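Local atomic coordinates of putative DNA-binding protein (Salmonella choleraesuis, PDB entry 2HX0), a protein that probably binds DNA and carries a magnesium ion on a cluster of histidines. Residues A[14-19]-A[125-130]; A[22-27]-A[117-122]; A[43-48]-A[85-90]. The protein carries 2 engineered substitutions. One frame throughout, in Å; residues are numbered along the deposited sequence.

Overall arrangement
The chain first runs as strand 15-25, which is outermost in the main antiparallel sheet within this chain. Its start meets the turn that leads into strand 128-134, which makes contact 1 and closes a loop of more than a hundred residues. Contact 2 is nested inside that loop and pairs the far end of the same strand with strand 113-124. Contact 3 is nested inside both and pairs the start of strand 47-56 with the end of strand 75-86. Contacts 1 and 3 touch: Leu125 and Phe130 meet the backbone of Ala46 and Arg45. Contacts 2 and 3 meet where Ile122 packs on Ala47, since strands 113-124 and 47-56 are neighbours.

Contact 1. Residues A[14-19]-A[125-130]; sequences NASTAR and LPALTF
Ser16 carries the contact between 14-19 and 125-130. Its CB lies 3.7 Å from CB of Ala127 and also packs against CB of Leu125. OG stands anti to the backbone N (chi1 180°), which brings it to the Leu125-Leu128 turn. There it accepts a hydrogen bond from the backbone N of Ala127, 3.1 Å from N to Ser16 OG, with an angle of 159° at the hydrogen. The same OG of Ser16 donates to the carbonyl O of Thr17 at 2.7 Å, in the carbonyl plane and on a lone pair. One hydroxyl thus bridges its own segment and the turn. The turn is type I and is closed by Leu128 N bonding to Leu125 O.

Further van der Waals contacts flank Ser16. CD of Pro126 comes to 3.2 Å from O of Thr17, and CG of Pro126 lies obliquely to the Arg19 guanidinium, 3.5 Å from NH1. Arg19 NE bonds to Tyr21 OH. CD1 of Leu128 reaches O of Asn14 at 3.4 Å. CD2 of Leu125 makes an apolar contact with CB of Ala18 at 4.0 Å.

Ala15 and Ser16 also pair antiparallel with a strand of the second subunit, which extends the sheet into that subunit. Leu125 and Ala18 pack on Trp48 of strand 47-56, while Leu128 packs on Ile145 of strand 141-147.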
ATOM      1  N   ASN A  14     -12.574   5.679 -14.815  1.00 48.99           N
ATOM      2  CA  ASN A  14     -11.782   4.550 -14.345  1.00 48.61           C
ATOM      3  C   ASN A  14     -10.490   4.197 -15.069  1.00 43.74           C
ATOM      4  O   ASN A  14      -9.446   4.150 -14.428  1.00 47.29           O
ATOM      5  CB  ASN A  14     -12.653   3.282 -14.177  1.00 33.07           C
ATOM      6  CG  ASN A  14     -13.445   2.919 -15.421  1.00 33.56           C
ATOM      7  OD1 ASN A  14     -12.885   2.638 -16.479  1.00 31.26           O
ATOM      8  ND2 ASN A  14     -14.766   2.909 -15.287  1.00 36.26           N
ATOM      9  N   ALA A  15     -10.518   3.993 -16.384  1.00 23.46           N
ATOM     10  CA  ALA A  15      -9.295   3.576 -17.087  1.00 19.05           C
ATOM     11  C   ALA A  15      -8.268   4.634 -17.495  1.00 14.93           C
ATOM     12  O   ALA A  15      -8.607   5.655 -18.095  1.00 13.48           O
ATOM     13  CB  ALA A  15      -9.671   2.747 -18.302  1.00 24.37           C
ATOM     14  N   SER A  16      -7.000   4.361 -17.189  1.00 10.69           N
ATOM     15  CA  SER A  16      -5.920   5.275 -17.541  1.00  9.83           C
ATOM     16  C   SER A  16      -4.534   4.677 -17.336  1.00 10.46           C
ATOM     17  O   SER A  16      -4.345   3.787 -16.506  1.00 11.13           O
ATOM     18  CB  SER A  16      -6.021   6.558 -16.705  1.00 11.10           C
ATOM     19  OG  SER A  16      -4.977   7.466 -17.020  1.00 10.90           O
ATOM     20  N   THR A  17      -3.569   5.165 -18.110  1.00 10.09           N
ATOM     21  CA  THR A  17      -2.187   4.743 -17.946  1.00 10.72           C
ATOM     22  C   THR A  17      -1.766   5.611 -16.763  1.00 10.29           C
ATOM     23  O   THR A  17      -2.517   6.495 -16.347  1.00 11.98           O
ATOM     24  CB  THR A  17      -1.328   5.131 -19.160  1.00 17.35           C
ATOM     25  OG1 THR A  17      -1.397   6.550 -19.351  1.00 22.23           O
ATOM     26  CG2 THR A  17      -1.832   4.432 -20.412  1.00 21.43           C
ATOM     27  N   ALA A  18      -0.591   5.368 -16.207  1.00  9.57           N
ATOM     28  CA  ALA A  18      -0.149   6.184 -15.091  1.00  9.60           C
ATOM     29  C   ALA A  18       1.257   6.702 -15.301  1.00  9.51           C
ATOM     30  O   ALA A  18       2.080   6.060 -15.952  1.00 10.95           O
ATOM     31  CB  ALA A  18      -0.212   5.382 -13.796  1.00 11.38           C
ATOM     32  N   ARG A  19       1.508   7.891 -14.764  1.00  9.14           N
ATOM     33  CA  ARG A  19       2.820   8.511 -14.802  1.00  9.40           C
ATOM     34  C   ARG A  19       3.200   8.541 -13.325  1.00  9.40           C
ATOM     35  O   ARG A  19       2.382   8.921 -12.492  1.00 10.46           O
ATOM     36  CB  ARG A  19       2.724   9.933 -15.363  1.00 16.18           C
ATOM     37  CG  ARG A  19       4.072  10.602 -15.585  1.00 22.73           C
ATOM     38  CD  ARG A  19       3.930  11.920 -16.335  1.00 26.79           C
ATOM     39  NE  ARG A  19       3.198  12.922 -15.568  1.00 30.72           N
ATOM     40  CZ  ARG A  19       2.004  13.403 -15.901  1.00 30.13           C
ATOM     41  NH1 ARG A  19       1.392  12.974 -16.995  1.00 32.88           N
ATOM     42  NH2 ARG A  19       1.427  14.324 -15.142  1.00 31.89           N
ATOM     43  N   LEU A 125      -2.950   9.763 -13.008  1.00  7.81           N
ATOM     44  CA  LEU A 125      -3.701   9.132 -14.096  1.00  9.05           C
ATOM     45  C   LEU A 125      -4.072  10.222 -15.105  1.00  8.97           C
ATOM     46  O   LEU A 125      -5.108  10.872 -14.976  1.00 10.03           O
ATOM     47  CB  LEU A 125      -4.957   8.472 -13.520  1.00  8.91           C
ATOM     48  CG  LEU A 125      -4.645   7.463 -12.408  1.00 10.93           C
ATOM     49  CD1 LEU A 125      -5.898   7.161 -11.597  1.00 13.68           C
ATOM     50  CD2 LEU A 125      -4.065   6.201 -13.023  1.00 12.14           C
ATOM     51  N   PRO A 126      -3.233  10.415 -16.141  1.00 11.60           N
ATOM     52  CA  PRO A 126      -3.453  11.439 -17.167  1.00 12.04           C
ATOM     53  C   PRO A 126      -4.779  11.450 -17.920  1.00 11.53           C
ATOM     54  O   PRO A 126      -5.178  12.493 -18.433  1.00 12.82           O
ATOM     55  CB  PRO A 126      -2.260  11.251 -18.109  1.00 14.14           C
ATOM     56  CG  PRO A 126      -1.203  10.643 -17.225  1.00 14.89           C
ATOM     57  CD  PRO A 126      -2.017   9.640 -16.443  1.00 12.45           C
ATOM     58  N   ALA A 127      -5.466  10.315 -17.995  1.00 11.16           N
ATOM     59  CA  ALA A 127      -6.733  10.269 -18.718  1.00 12.37           C
ATOM     60  C   ALA A 127      -7.940  10.593 -17.844  1.00 12.22           C
ATOM     61  O   ALA A 127      -9.071  10.668 -18.337  1.00 13.74           O
ATOM     62  CB  ALA A 127      -6.914   8.894 -19.367  1.00 15.70           C
ATOM     63  N   LEU A 128      -7.706  10.802 -16.553  1.00 10.17           N
ATOM     64  CA  LEU A 128      -8.799  11.082 -15.630  1.00  8.80           C
ATOM     65  C   LEU A 128      -8.609  12.359 -14.824  1.00  8.59           C
ATOM     66  O   LEU A 128      -7.527  12.937 -14.788  1.00 10.15           O
ATOM     67  CB  LEU A 128      -8.951   9.915 -14.648  1.00 10.56           C
ATOM     68  CG  LEU A 128      -9.122   8.516 -15.244  1.00 10.84           C
ATOM     69  CD1 LEU A 128      -9.001   7.479 -14.137  1.00 12.32           C
ATOM     70  CD2 LEU A 128     -10.473   8.398 -15.939  1.00 11.27           C
ATOM     71  N   THR A 129      -9.684  12.783 -14.172  1.00  9.93           N
ATOM     72  CA  THR A 129      -9.650  13.955 -13.309  1.00 10.96           C
ATOM     73  C   THR A 129     -10.474  13.624 -12.077  1.00 10.55           C
ATOM     74  O   THR A 129     -11.614  13.160 -12.191  1.00 12.08           O
ATOM     75  CB  THR A 129     -10.257  15.205 -13.987  1.00 13.84           C
ATOM     76  OG1 THR A 129      -9.426  15.614 -15.081  1.00 15.43           O
ATOM     77  CG2 THR A 129     -10.354  16.353 -12.994  1.00 16.22           C
ATOM     78  N   PHE A 130      -9.884  13.828 -10.903  1.00  9.63           N
ATOM     79  CA  PHE A 130     -10.580  13.582  -9.645  1.00 10.25           C
ATOM     80  C   PHE A 130     -11.145  14.899  -9.137  1.00 12.05           C
ATOM     81  O   PHE A 130     -10.533  15.958  -9.301  1.00 12.80           O
ATOM     82  CB  PHE A 130      -9.634  13.061  -8.553  1.00 10.72           C
ATOM     83  CG  PHE A 130      -9.107  11.669  -8.778  1.00  9.64           C
ATOM     84  CD1 PHE A 130      -9.676  10.818  -9.722  1.00 10.20           C
ATOM     85  CD2 PHE A 130      -8.043  11.203  -8.011  1.00  9.64           C
ATOM     86  CE1 PHE A 130      -9.190   9.518  -9.897  1.00 10.26           C
ATOM     87  CE2 PHE A 130      -7.547   9.911  -8.173  1.00  8.78           C
ATOM     88  CZ  PHE A 130      -8.123   9.064  -9.120  1.00  9.27           C
TER

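Contact 2. Residues A[22-27]-A[117-122]; sequences ALRLLP and TLELVI. Unlike the reference sequence in segment 22-27: Leu23 (reference Phe).
Arg24 sends CG anti to its backbone N (chi1 -179°), and Thr117 does the same with OG1 (chi1 -168°). The two side chains cross at about a right angle. Arg24 NE donates to Thr117 OG1 at 2.9 Å, with the hydroxyl 16° out of the guanidinium plane. NH2 of Arg24 bonds to the backbone O of Thr116.

The backbones pair antiparallel. Leu23, which is Phe in the reference sequence, exchanges two hydrogen bonds with Leu120, 3.0 Å from Leu23 N to Leu120 O and 2.9 Å from Leu120 N to Leu23 O. Leu25 N bonds to Leu118 O at 2.8 Å, but the return bond from Leu118 N to Leu25 O is weak.

Leu25 and Leu118 lie side by side, with CD1 of Leu25 3.8 Å from CD2 of Leu118. Their face packs against helix 31-42, where Leu120 touches Leu35. On the face with Arg24, the Glu119 carboxylate is held by Thr84, His91 and Arg132 of the third subunit.

The side chain of Thr117 is about 6 Å from a bound magnesium ion; the entry's magnesium ligands are His91, His93 and His107. In this PCC domain the contact joins the strand outermost within this chain to its neighbour 113-124, between helix and trimer interface.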
ATOM      1  N   ALA A  22       8.749  10.202  -8.120  1.00  9.85           N
ATOM      2  CA  ALA A  22       9.438   9.750  -6.924  1.00 10.25           C
ATOM      3  C   ALA A  22       9.989  10.972  -6.211  1.00 11.65           C
ATOM      4  O   ALA A  22      10.580  11.848  -6.837  1.00 14.23           O
ATOM      5  CB  ALA A  22      10.579   8.796  -7.291  1.00  8.93           C
ATOM      6  N   LEU A  23       9.781  11.052  -4.905  1.00 11.34           N
ATOM      7  CA  LEU A  23      10.307  12.192  -4.172  1.00 12.75           C
ATOM      8  C   LEU A  23      10.631  11.842  -2.740  1.00 11.72           C
ATOM      9  O   LEU A  23      10.147  10.849  -2.203  1.00 12.10           O
ATOM     10  CB  LEU A  23       9.323  13.361  -4.206  1.00 21.85           C
ATOM     11  CG  LEU A  23       7.920  13.146  -3.638  1.00 21.50           C
ATOM     12  CD1 LEU A  23       7.361  14.475  -3.136  1.00 25.15           C
ATOM     13  CD2 LEU A  23       7.018  12.544  -4.708  1.00 25.26           C
ATOM     14  N   ARG A  24      11.474  12.663  -2.129  1.00 10.37           N
ATOM     15  CA  ARG A  24      11.863  12.447  -0.751  1.00 10.98           C
ATOM     16  C   ARG A  24      11.682  13.738   0.023  1.00  9.99           C
ATOM     17  O   ARG A  24      12.205  14.779  -0.378  1.00 12.67           O
ATOM     18  CB  ARG A  24      13.326  12.023  -0.670  1.00 12.43           C
ATOM     19  CG  ARG A  24      13.777  11.767   0.752  1.00 13.71           C
ATOM     20  CD  ARG A  24      15.069  12.485   1.069  1.00 13.76           C
ATOM     21  NE  ARG A  24      15.292  12.533   2.511  1.00 12.07           N
ATOM     22  CZ  ARG A  24      16.302  13.167   3.093  1.00 11.57           C
ATOM     23  NH1 ARG A  24      17.198  13.815   2.357  1.00 12.16           N
ATOM     24  NH2 ARG A  24      16.415  13.161   4.414  1.00 12.21           N
ATOM     25  N   LEU A  25      10.942  13.675   1.125  1.00 10.37           N
ATOM     26  CA  LEU A  25      10.729  14.859   1.950  1.00 10.65           C
ATOM     27  C   LEU A  25      11.826  14.930   3.004  1.00 11.17           C
ATOM     28  O   LEU A  25      12.389  13.906   3.402  1.00 11.20           O
ATOM     29  CB  LEU A  25       9.352  14.815   2.607  1.00  9.67           C
ATOM     30  CG  LEU A  25       8.167  14.711   1.633  1.00 11.54           C
ATOM     31  CD1 LEU A  25       6.876  14.890   2.415  1.00 11.66           C
ATOM     32  CD2 LEU A  25       8.270  15.773   0.535  1.00 10.61           C
ATOM     33  N   LEU A  26      12.113  16.146   3.454  1.00 12.10           N
ATOM     34  CA  LEU A  26      13.178  16.391   4.421  1.00 12.44           C
ATOM     35  C   LEU A  26      12.739  16.535   5.874  1.00 11.50           C
ATOM     36  O   LEU A  26      11.579  16.816   6.163  1.00 11.66           O
ATOM     37  CB  LEU A  26      13.939  17.657   4.020  1.00 14.29           C
ATOM     38  CG  LEU A  26      14.466  17.740   2.586  1.00 18.40           C
ATOM     39  CD1 LEU A  26      15.191  19.068   2.394  1.00 18.67           C
ATOM     40  CD2 LEU A  26      15.398  16.578   2.308  1.00 19.44           C
ATOM     41  N   PRO A  27      13.681  16.348   6.812  1.00 13.43           N
ATOM     42  CA  PRO A  27      13.378  16.468   8.240  1.00 13.73           C
ATOM     43  C   PRO A  27      12.717  17.810   8.555  1.00 13.59           C
ATOM     44  O   PRO A  27      13.124  18.852   8.032  1.00 14.02           O
ATOM     45  CB  PRO A  27      14.751  16.339   8.888  1.00 14.39           C
ATOM     46  CG  PRO A  27      15.450  15.372   7.976  1.00 14.55           C
ATOM     47  CD  PRO A  27      15.073  15.901   6.608  1.00 12.97           C
ATOM     48  N   THR A 117      13.039  11.205   7.181  1.00 11.71           N
ATOM     49  CA  THR A 117      12.748  11.175   5.754  1.00 11.75           C
ATOM     50  C   THR A 117      11.342  10.657   5.469  1.00 10.03           C
ATOM     51  O   THR A 117      10.705  10.044   6.320  1.00 11.56           O
ATOM     52  CB  THR A 117      13.741  10.228   5.017  1.00 11.84           C
ATOM     53  OG1 THR A 117      13.646  10.418   3.601  1.00 12.61           O
ATOM     54  CG2 THR A 117      13.401   8.769   5.318  1.00 14.12           C
ATOM     55  N   LEU A 118      10.854  10.932   4.267  1.00 10.55           N
ATOM     56  CA  LEU A 118       9.574  10.393   3.823  1.00 10.07           C
ATOM     57  C   LEU A 118       9.770  10.161   2.334  1.00  8.97           C
ATOM     58  O   LEU A 118       9.916  11.106   1.563  1.00 12.16           O
ATOM     59  CB  LEU A 118       8.400  11.344   4.065  1.00 10.87           C
ATOM     60  CG  LEU A 118       7.091  10.560   3.871  1.00 11.01           C
ATOM     61  CD1 LEU A 118       6.925   9.566   5.022  1.00 13.54           C
ATOM     62  CD2 LEU A 118       5.900  11.500   3.812  1.00 12.91           C
ATOM     63  N   GLU A 119       9.812   8.891   1.941  1.00  8.57           N
ATOM     64  CA  GLU A 119      10.010   8.515   0.546  1.00  9.34           C
ATOM     65  C   GLU A 119       8.654   8.203  -0.050  1.00  8.56           C
ATOM     66  O   GLU A 119       7.895   7.421   0.510  1.00 11.22           O
ATOM     67  CB  GLU A 119      10.919   7.292   0.469  1.00  9.68           C
ATOM     68  CG  GLU A 119      12.348   7.577   0.920  1.00 13.91           C
ATOM     69  CD  GLU A 119      13.187   6.321   1.067  1.00 14.22           C
ATOM     70  OE1 GLU A 119      12.998   5.375   0.273  1.00 17.75           O
ATOM     71  OE2 GLU A 119      14.052   6.285   1.969  1.00 17.14           O
ATOM     72  N   LEU A 120       8.360   8.811  -1.193  1.00  9.69           N
ATOM     73  CA  LEU A 120       7.069   8.624  -1.827  1.00  9.63           C
ATOM     74  C   LEU A 120       7.121   8.343  -3.313  1.00  7.92           C
ATOM     75  O   LEU A 120       7.962   8.878  -4.029  1.00  9.84           O
ATOM     76  CB  LEU A 120       6.220   9.888  -1.650  1.00 16.66           C
ATOM     77  CG  LEU A 120       5.759  10.351  -0.273  1.00 17.04           C
ATOM     78  CD1 LEU A 120       5.758  11.869  -0.223  1.00 21.35           C
ATOM     79  CD2 LEU A 120       4.368   9.800   0.002  1.00 19.27           C
ATOM     80  N   VAL A 121       6.216   7.483  -3.767  1.00  8.68           N
ATOM     81  CA  VAL A 121       6.064   7.225  -5.190  1.00  7.02           C
ATOM     82  C   VAL A 121       4.601   7.594  -5.407  1.00  6.73           C
ATOM     83  O   VAL A 121       3.702   6.970  -4.836  1.00  8.36           O
ATOM     84  CB  VAL A 121       6.290   5.761  -5.577  1.00  7.57           C
ATOM     85  CG1 VAL A 121       5.963   5.577  -7.062  1.00  9.72           C
ATOM     86  CG2 VAL A 121       7.729   5.385  -5.331  1.00  9.78           C
ATOM     87  N   ILE A 122       4.372   8.638  -6.192  1.00  7.71           N
ATOM     88  CA  ILE A 122       3.022   9.104  -6.456  1.00  7.64           C
ATOM     89  C   ILE A 122       2.611   8.820  -7.891  1.00  8.16           C
ATOM     90  O   ILE A 122       3.350   9.116  -8.823  1.00  8.55           O
ATOM     91  CB  ILE A 122       2.919  10.621  -6.189  1.00 13.65           C
ATOM     92  CG1 ILE A 122       3.214  10.899  -4.708  1.00 16.04           C
ATOM     93  CG2 ILE A 122       1.537  11.133  -6.589  1.00 14.27           C
ATOM     94  CD1 ILE A 122       4.614  10.658  -4.252  1.00 19.30           C
TER

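Contact 3. Residues A[43-48]-A[85-90]; sequences QLRAAW and LELTGE. Engineered in segment 43-48: Arg45 (natural residue His).
Ala47 and Leu85 exchange two backbone hydrogen bonds and form an antiparallel hydrogen-bonded pair. Leu85 N lies 2.9 Å from Ala47 O, with an angle of 162° at the hydrogen; this N stands above the plane of the carbonyl that accepts it. Ala47 N lies 3.0 Å from Leu85 O, nearly in line with that C=O. A third bond, from Leu87 N to Leu44 O, is weak, as the 121° angle at the hydrogen suggests.

Next to these bonds, CB of Glu86 rests 3.5 Å from O of Arg45. Glu86 OE2 forms a salt bridge with NE of Arg132 of the same chain. The side chain of Glu86 is about 7 Å from that of the magnesium ligand His91.

Leu87 carries the outer packing. Its CD1 lies close to CD and NE of Arg45, a tight contact. The two side chains cross obliquely; chi2 of -59° turns CD of Arg45 against Leu87. Arg45 is an engineered residue, with histidine in the natural sequence. CG of Leu87 is 3.5 Å from O of Leu44, and CD1 of Leu87 lies 3.6 Å from OE1 of Gln43. The amide NE2 of Gln43 bonds back to O of Gln40. Gln43, the first residue past helix 31-42, has positive phi and forms a Schellman motif.

CD2 of Leu85 packs at 3.9 Å on CB of Ala47, on the sheet face both share.

This single antiparallel pair joins the incoming end of strand 47-56 to the turn between strands 75-86 and 89-97. Val39 of helix 31-42 touches both Leu85 and Leu87. Ala47 also packs on Ile122 of strand 113-124, and Ala46 and Glu86 pack on Phe130 of strand 128-134.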
ATOM      1  N   GLN A  43       0.680  20.148 -11.320  1.00 13.96           N
ATOM      2  CA  GLN A  43      -0.718  20.246 -11.724  1.00 14.42           C
ATOM      3  C   GLN A  43      -1.366  18.871 -11.848  1.00 14.87           C
ATOM      4  O   GLN A  43      -2.009  18.558 -12.850  1.00 15.40           O
ATOM      5  CB  GLN A  43      -0.831  21.003 -13.049  1.00 18.67           C
ATOM      6  CG  GLN A  43      -0.459  22.476 -12.939  1.00 19.64           C
ATOM      7  CD  GLN A  43      -1.445  23.258 -12.093  1.00 21.26           C
ATOM      8  OE1 GLN A  43      -2.602  23.438 -12.477  1.00 26.06           O
ATOM      9  NE2 GLN A  43      -0.999  23.714 -10.929  1.00 20.42           N
ATOM     10  N   LEU A  44      -1.192  18.049 -10.821  1.00 13.38           N
ATOM     11  CA  LEU A  44      -1.767  16.708 -10.818  1.00 11.59           C
ATOM     12  C   LEU A  44      -3.281  16.792 -10.625  1.00 12.45           C
ATOM     13  O   LEU A  44      -3.762  17.469  -9.714  1.00 13.96           O
ATOM     14  CB  LEU A  44      -1.128  15.873  -9.706  1.00 10.60           C
ATOM     15  CG  LEU A  44       0.402  15.772  -9.769  1.00 12.19           C
ATOM     16  CD1 LEU A  44       0.899  14.833  -8.671  1.00 12.01           C
ATOM     17  CD2 LEU A  44       0.838  15.278 -11.144  1.00 11.85           C
ATOM     18  N   ARG A  45      -4.026  16.090 -11.476  1.00  9.96           N
ATOM     19  CA  ARG A  45      -5.485  16.112 -11.415  1.00 10.62           C
ATOM     20  C   ARG A  45      -6.140  14.805 -10.971  1.00  8.84           C
ATOM     21  O   ARG A  45      -7.335  14.781 -10.697  1.00  9.67           O
ATOM     22  CB  ARG A  45      -6.075  16.499 -12.779  1.00 13.50           C
ATOM     23  CG  ARG A  45      -5.581  17.822 -13.356  1.00 18.20           C
ATOM     24  CD  ARG A  45      -5.867  18.992 -12.436  1.00 22.41           C
ATOM     25  NE  ARG A  45      -7.292  19.186 -12.186  1.00 26.37           N
ATOM     26  CZ  ARG A  45      -8.168  19.611 -13.092  1.00 28.82           C
ATOM     27  NH1 ARG A  45      -9.446  19.751 -12.759  1.00 30.76           N
ATOM     28  NH2 ARG A  45      -7.773  19.898 -14.325  1.00 30.62           N
ATOM     29  N   ALA A  46      -5.373  13.723 -10.904  1.00 10.43           N
ATOM     30  CA  ALA A  46      -5.926  12.431 -10.494  1.00  8.90           C
ATOM     31  C   ALA A  46      -4.789  11.547 -10.002  1.00 10.02           C
ATOM     32  O   ALA A  46      -4.354  10.632 -10.697  1.00 11.44           O
ATOM     33  CB  ALA A  46      -6.628  11.773 -11.668  1.00 10.31           C
ATOM     34  N   ALA A  47      -4.329  11.811  -8.786  1.00  8.53           N
ATOM     35  CA  ALA A  47      -3.203  11.076  -8.240  1.00  7.65           C
ATOM     36  C   ALA A  47      -3.537  10.222  -7.031  1.00  7.39           C
ATOM     37  O   ALA A  47      -4.608  10.345  -6.441  1.00  8.67           O
ATOM     38  CB  ALA A  47      -2.078  12.064  -7.888  1.00 11.25           C
ATOM     39  N   TRP A  48      -2.613   9.336  -6.680  1.00  8.47           N
ATOM     40  CA  TRP A  48      -2.784   8.475  -5.516  1.00  7.68           C
ATOM     41  C   TRP A  48      -1.397   8.110  -5.009  1.00  7.56           C
ATOM     42  O   TRP A  48      -0.416   8.209  -5.746  1.00  8.35           O
ATOM     43  CB  TRP A  48      -3.596   7.217  -5.891  1.00  8.45           C
ATOM     44  CG  TRP A  48      -2.815   6.024  -6.397  1.00  8.55           C
ATOM     45  CD1 TRP A  48      -2.404   4.943  -5.670  1.00  7.48           C
ATOM     46  CD2 TRP A  48      -2.407   5.776  -7.747  1.00  8.01           C
ATOM     47  NE1 TRP A  48      -1.768   4.035  -6.483  1.00  9.21           N
ATOM     48  CE2 TRP A  48      -1.756   4.523  -7.765  1.00  7.05           C
ATOM     49  CE3 TRP A  48      -2.528   6.492  -8.945  1.00  8.34           C
ATOM     50  CZ2 TRP A  48      -1.229   3.966  -8.937  1.00  7.77           C
ATOM     51  CZ3 TRP A  48      -2.003   5.942 -10.110  1.00  8.53           C
ATOM     52  CH2 TRP A  48      -1.361   4.688 -10.095  1.00  8.31           C
ATOM     53  N   LEU A  85      -5.270  12.105  -4.191  1.00 10.18           N
ATOM     54  CA  LEU A  85      -5.046  13.528  -4.031  1.00 11.30           C
ATOM     55  C   LEU A  85      -5.061  14.183  -5.396  1.00 11.90           C
ATOM     56  O   LEU A  85      -4.766  13.547  -6.409  1.00 12.62           O
ATOM     57  CB  LEU A  85      -3.727  13.813  -3.296  1.00 14.14           C
ATOM     58  CG  LEU A  85      -2.370  13.442  -3.891  1.00 12.63           C
ATOM     59  CD1 LEU A  85      -1.277  13.994  -2.991  1.00 15.39           C
ATOM     60  CD2 LEU A  85      -2.236  11.934  -4.029  1.00 14.02           C
ATOM     61  N   GLU A  86      -5.445  15.453  -5.419  1.00 10.73           N
ATOM     62  CA  GLU A  86      -5.512  16.201  -6.658  1.00 13.70           C
ATOM     63  C   GLU A  86      -5.424  17.696  -6.373  1.00 13.35           C
ATOM     64  O   GLU A  86      -5.294  18.099  -5.221  1.00 12.83           O
ATOM     65  CB  GLU A  86      -6.797  15.852  -7.418  1.00 15.90           C
ATOM     66  CG  GLU A  86      -8.110  16.253  -6.748  1.00 17.84           C
ATOM     67  CD  GLU A  86      -8.570  15.302  -5.657  1.00 19.59           C
ATOM     68  OE1 GLU A  86      -8.093  14.147  -5.598  1.00 21.17           O
ATOM     69  OE2 GLU A  86      -9.441  15.712  -4.863  1.00 20.92           O
ATOM     70  N   LEU A  87      -5.494  18.513  -7.419  1.00 18.54           N
ATOM     71  CA  LEU A  87      -5.376  19.961  -7.264  1.00 19.93           C
ATOM     72  C   LEU A  87      -6.063  20.614  -6.071  1.00 20.70           C
ATOM     73  O   LEU A  87      -5.428  21.376  -5.342  1.00 22.77           O
ATOM     74  CB  LEU A  87      -5.820  20.676  -8.543  1.00 24.43           C
ATOM     75  CG  LEU A  87      -4.795  20.771  -9.679  1.00 27.88           C
ATOM     76  CD1 LEU A  87      -5.312  21.747 -10.724  1.00 28.48           C
ATOM     77  CD2 LEU A  87      -3.451  21.253  -9.146  1.00 29.45           C
ATOM     78  N   THR A  88      -7.346  20.336  -5.859  1.00 21.52           N
ATOM     79  CA  THR A  88      -8.047  20.962  -4.741  1.00 23.23           C
ATOM     80  C   THR A  88      -8.721  20.005  -3.769  1.00 22.48           C
ATOM     81  O   THR A  88      -9.753  20.332  -3.187  1.00 24.37           O
ATOM     82  CB  THR A  88      -9.113  21.960  -5.240  1.00 27.95           C
ATOM     83  OG1 THR A  88     -10.154  21.250  -5.923  1.00 29.87           O
ATOM     84  CG2 THR A  88      -8.489  22.971  -6.189  1.00 28.51           C
ATOM     85  N   GLY A  89      -8.136  18.829  -3.575  1.00 18.90           N
ATOM     86  CA  GLY A  89      -8.729  17.882  -2.650  1.00 16.89           C
ATOM     87  C   GLY A  89      -7.863  16.660  -2.441  1.00 16.01           C
ATOM     88  O   GLY A  89      -6.884  16.455  -3.158  1.00 16.82           O
ATOM     89  N   GLU A  90      -8.223  15.854  -1.449  1.00 14.83           N
ATOM     90  CA  GLU A  90      -7.487  14.638  -1.144  1.00 14.75           C
ATOM     91  C   GLU A  90      -8.235  13.823  -0.099  1.00 14.82           C
ATOM     92  O   GLU A  90      -9.190  14.299   0.510  1.00 16.19           O
ATOM     93  CB  GLU A  90      -6.086  14.965  -0.610  1.00 15.22           C
ATOM     94  CG  GLU A  90      -6.052  15.552   0.803  1.00 18.29           C
ATOM     95  CD  GLU A  90      -6.568  16.976   0.862  1.00 20.76           C
ATOM     96  OE1 GLU A  90      -6.123  17.797   0.033  1.00 22.12           O
ATOM     97  OE2 GLU A  90      -7.406  17.277   1.741  1.00 23.45           O
TER